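Long-range contact in lipocalin allergen (PDB 4ODD), which probably binds small molecules, as other lipocalins do, and is a secreted dog dander allergen: residues A[16-28]-A[140-152]. Sequence-based numbering, arbitrary orientation.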
# COMPACT_ATOMS: atom_id res chain seq x y z
N LYS A 16 -7.34 -3.61 -4.98
CA LYS A 16 -6.57 -4.81 -5.19
C LYS A 16 -5.12 -4.37 -5.39
O LYS A 16 -4.86 -3.34 -6.04
CB LYS A 16 -7.09 -5.56 -6.43
CG LYS A 16 -6.14 -6.63 -6.95
CD LYS A 16 -6.68 -7.33 -8.21
CE LYS A 16 -5.75 -8.47 -8.66
NZ LYS A 16 -5.50 -9.46 -7.56
N THR A 17 -4.17 -5.13 -4.83
CA THR A 17 -2.77 -4.76 -5.02
C THR A 17 -2.29 -5.23 -6.39
O THR A 17 -2.45 -6.39 -6.74
CB THR A 17 -1.84 -5.37 -3.96
OG1 THR A 17 -2.37 -5.13 -2.65
CG2 THR A 17 -0.45 -4.74 -4.08
N LEU A 18 -1.69 -4.32 -7.15
CA LEU A 18 -1.08 -4.67 -8.43
C LEU A 18 0.45 -4.78 -8.31
O LEU A 18 1.04 -5.83 -8.59
CB LEU A 18 -1.45 -3.65 -9.49
CG LEU A 18 -2.83 -3.85 -10.15
CD1 LEU A 18 -3.79 -4.55 -9.21
CD2 LEU A 18 -3.40 -2.54 -10.64
N TYR A 19 1.09 -3.70 -7.88
CA TYR A 19 2.54 -3.71 -7.72
C TYR A 19 2.95 -3.19 -6.37
O TYR A 19 2.28 -2.34 -5.79
CB TYR A 19 3.21 -2.86 -8.79
CG TYR A 19 3.04 -3.34 -10.22
CD1 TYR A 19 4.06 -4.06 -10.85
CD2 TYR A 19 1.90 -3.06 -10.94
CE1 TYR A 19 3.92 -4.50 -12.16
CE2 TYR A 19 1.76 -3.49 -12.25
CZ TYR A 19 2.77 -4.21 -12.85
OH TYR A 19 2.62 -4.64 -14.14
N VAL A 20 4.07 -3.71 -5.87
CA VAL A 20 4.74 -3.16 -4.71
C VAL A 20 6.23 -3.12 -4.99
O VAL A 20 6.77 -3.96 -5.71
CB VAL A 20 4.52 -4.01 -3.44
CG1 VAL A 20 3.08 -4.00 -3.03
CG2 VAL A 20 5.00 -5.43 -3.68
N SER A 21 6.91 -2.13 -4.40
CA SER A 21 8.36 -2.08 -4.44
C SER A 21 8.85 -1.67 -3.08
O SER A 21 8.08 -1.16 -2.27
CB SER A 21 8.86 -1.11 -5.53
OG SER A 21 8.54 0.24 -5.24
N SER A 22 10.13 -1.89 -2.83
CA SER A 22 10.72 -1.56 -1.55
C SER A 22 12.24 -1.47 -1.64
O SER A 22 12.86 -2.10 -2.50
CB SER A 22 10.33 -2.60 -0.49
OG SER A 22 10.88 -2.26 0.77
N ASN A 23 12.83 -0.68 -0.75
CA ASN A 23 14.28 -0.64 -0.63
C ASN A 23 14.78 -1.92 0.05
O ASN A 23 15.96 -2.25 -0.04
CB ASN A 23 14.74 0.62 0.14
CG ASN A 23 14.21 0.66 1.58
OD1 ASN A 23 13.21 0.03 1.91
ND2 ASN A 23 14.88 1.43 2.42
N ASN A 24 13.87 -2.62 0.72
CA ASN A 24 14.20 -3.88 1.38
C ASN A 24 13.44 -5.08 0.82
O ASN A 24 12.32 -5.38 1.25
CB ASN A 24 13.99 -3.76 2.88
CG ASN A 24 14.90 -2.73 3.51
OD1 ASN A 24 14.48 -1.94 4.37
ND2 ASN A 24 16.17 -2.73 3.09
N LEU A 25 14.06 -5.77 -0.13
CA LEU A 25 13.44 -6.93 -0.76
C LEU A 25 12.82 -7.96 0.19
O LEU A 25 11.78 -8.53 -0.12
CB LEU A 25 14.41 -7.62 -1.70
CG LEU A 25 14.19 -7.24 -3.16
CD1 LEU A 25 15.20 -7.96 -4.04
CD2 LEU A 25 12.76 -7.54 -3.61
N ASP A 26 13.43 -8.18 1.34
CA ASP A 26 12.88 -9.12 2.31
C ASP A 26 11.45 -8.75 2.74
O ASP A 26 10.61 -9.63 2.94
CB ASP A 26 13.81 -9.22 3.53
CG ASP A 26 14.56 -7.90 3.81
OD1 ASP A 26 15.63 -7.67 3.20
OD2 ASP A 26 14.08 -7.10 4.65
N LYS A 27 11.19 -7.45 2.84
CA LYS A 27 9.92 -6.94 3.36
C LYS A 27 8.70 -7.27 2.50
O LYS A 27 7.61 -7.49 3.02
CB LYS A 27 10.04 -5.43 3.56
CG LYS A 27 11.00 -5.02 4.66
CD LYS A 27 10.51 -5.50 6.02
CE LYS A 27 11.37 -4.96 7.16
NZ LYS A 27 10.87 -5.40 8.50
N ILE A 28 8.90 -7.30 1.20
CA ILE A 28 7.82 -7.57 0.27
C ILE A 28 7.99 -8.93 -0.40
O ILE A 28 7.23 -9.29 -1.30
CB ILE A 28 7.77 -6.50 -0.84
CG1 ILE A 28 9.11 -6.46 -1.59
CG2 ILE A 28 7.43 -5.13 -0.24
CD1 ILE A 28 9.18 -5.44 -2.70
N ILE A 140 14.18 3.69 -4.84
CA ILE A 140 14.00 2.25 -4.90
C ILE A 140 14.49 1.72 -6.23
O ILE A 140 14.15 2.26 -7.29
CB ILE A 140 12.53 1.85 -4.67
CG1 ILE A 140 12.08 2.32 -3.28
CG2 ILE A 140 12.34 0.35 -4.86
CD1 ILE A 140 10.58 2.48 -3.14
N PRO A 141 15.32 0.66 -6.18
CA PRO A 141 15.88 -0.01 -7.35
C PRO A 141 14.78 -0.66 -8.17
O PRO A 141 13.91 -1.32 -7.61
CB PRO A 141 16.77 -1.10 -6.74
CG PRO A 141 17.01 -0.67 -5.32
CD PRO A 141 15.76 0.04 -4.92
N GLU A 142 14.83 -0.49 -9.49
CA GLU A 142 13.80 -1.04 -10.36
C GLU A 142 13.65 -2.57 -10.24
O GLU A 142 12.58 -3.12 -10.52
CB GLU A 142 14.05 -0.63 -11.80
CG GLU A 142 12.84 -0.83 -12.70
CD GLU A 142 12.95 -0.08 -14.02
OE1 GLU A 142 14.08 0.31 -14.39
OE2 GLU A 142 11.90 0.11 -14.67
N GLU A 143 14.71 -3.26 -9.83
CA GLU A 143 14.65 -4.71 -9.64
C GLU A 143 13.88 -5.09 -8.38
O GLU A 143 13.51 -6.24 -8.19
CB GLU A 143 16.06 -5.32 -9.61
CG GLU A 143 17.04 -4.71 -8.59
CD GLU A 143 17.75 -3.46 -9.10
OE1 GLU A 143 17.24 -2.81 -10.04
OE2 GLU A 143 18.82 -3.12 -8.56
N ASN A 144 13.63 -4.11 -7.52
CA ASN A 144 12.88 -4.35 -6.31
C ASN A 144 11.37 -4.20 -6.52
O ASN A 144 10.61 -4.14 -5.56
CB ASN A 144 13.37 -3.46 -5.16
CG ASN A 144 14.72 -3.89 -4.62
OD1 ASN A 144 15.22 -4.96 -4.94
ND2 ASN A 144 15.31 -3.06 -3.77
N ILE A 145 10.96 -4.15 -7.78
CA ILE A 145 9.54 -4.07 -8.11
C ILE A 145 8.94 -5.46 -8.28
O ILE A 145 9.50 -6.31 -8.98
CB ILE A 145 9.30 -3.28 -9.40
CG1 ILE A 145 9.69 -1.82 -9.21
CG2 ILE A 145 7.84 -3.42 -9.85
CD1 ILE A 145 9.48 -0.96 -10.45
N ILE A 146 7.79 -5.70 -7.65
CA ILE A 146 7.13 -7.01 -7.72
C ILE A 146 5.66 -6.88 -8.13
O ILE A 146 4.92 -6.03 -7.60
CB ILE A 146 7.19 -7.73 -6.37
CG1 ILE A 146 8.63 -8.00 -5.99
CG2 ILE A 146 6.40 -9.02 -6.42
CD1 ILE A 146 8.76 -8.57 -4.60
N TYR A 147 5.24 -7.72 -9.07
CA TYR A 147 3.84 -7.75 -9.49
C TYR A 147 3.07 -8.77 -8.63
O TYR A 147 3.47 -9.93 -8.51
CB TYR A 147 3.75 -8.06 -10.99
CG TYR A 147 2.33 -8.21 -11.50
CD1 TYR A 147 1.48 -7.11 -11.56
CD2 TYR A 147 1.84 -9.44 -11.90
CE1 TYR A 147 0.17 -7.25 -12.02
CE2 TYR A 147 0.54 -9.59 -12.35
CZ TYR A 147 -0.30 -8.49 -12.41
OH TYR A 147 -1.60 -8.64 -12.87
N LEU A 148 2.00 -8.31 -8.00
CA LEU A 148 1.23 -9.18 -7.10
C LEU A 148 -0.14 -9.43 -7.64
O LEU A 148 -0.90 -10.22 -7.07
CB LEU A 148 1.12 -8.57 -5.70
CG LEU A 148 2.41 -8.46 -4.91
CD1 LEU A 148 2.15 -7.80 -3.53
CD2 LEU A 148 3.05 -9.84 -4.76
N GLY A 149 -0.45 -8.76 -8.75
CA GLY A 149 -1.73 -8.90 -9.43
C GLY A 149 -2.20 -10.32 -9.70
O GLY A 149 -3.41 -10.57 -9.73
N ASP A 150 -1.27 -11.26 -9.88
CA ASP A 150 -1.65 -12.62 -10.30
C ASP A 150 -1.40 -13.70 -9.25
O ASP A 150 -1.52 -14.90 -9.54
CB ASP A 150 -0.91 -12.99 -11.58
CG ASP A 150 0.60 -13.00 -11.41
OD1 ASP A 150 1.06 -12.86 -10.25
OD2 ASP A 150 1.31 -13.13 -12.43
N THR A 151 -1.04 -13.29 -8.03
CA THR A 151 -0.79 -14.24 -6.95
C THR A 151 -1.73 -14.04 -5.77
O THR A 151 -1.48 -14.54 -4.66
CB THR A 151 0.67 -14.17 -6.45
OG1 THR A 151 1.04 -12.80 -6.20
CG2 THR A 151 1.59 -14.73 -7.51
N ASP A 152 -2.82 -13.31 -6.02
CA ASP A 152 -3.78 -13.03 -4.96
C ASP A 152 -4.74 -14.20 -4.81
O ASP A 152 -5.84 -14.16 -5.33
CB ASP A 152 -4.55 -11.75 -5.24
CG ASP A 152 -5.25 -11.22 -4.00
OD1 ASP A 152 -5.24 -11.95 -2.97
OD2 ASP A 152 -5.81 -10.09 -4.06
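Tyr19 and Tyr147 cross obliquely where strand 145-147 runs antiparallel to strand 16-22. From Tyr19 CB, which lies 3.8 Å from Ile146 O, the ring heads out past Ile145. Its CD1 is 4.0 Å from Ile145 CG2. CE1 and CE2 both meet Tyr147 CD1, and CE1 also touches Tyr147 CB. At the far end, CZ comes 3.4 Å from Tyr147 CD1, and OH lies near it. Tyr147 CD1 thus sits over one face of the Tyr19 ring, offset toward its rim, with the planes 54° apart. Gly149 N lies over the centre of one Tyr147 ring face, and Leu18 O lies 3.3 Å from Tyr147 CD1.

Val20 and Ile146 exchange two backbone hydrogen bonds (Ile146 N to Val20 O 2.8 Å). Leu18 O takes two donors, Leu148 N at 2.7 Å and Gly149 N at 3.3 Å. Val20 CG2 packs against Leu148 CD1 on the face that carries Ile146. Lys16 NZ, at the start of strand 16-22, forms a salt bridge with Asp152 OD2 (3.6 Å), past the 148-151 turn. Arg39 pairs with the same oxygen.

Strand 16-22 also pairs with strand 110-118. The short C-terminal strand added alongside the first barrel strand is characteristic of the lipocalin fold.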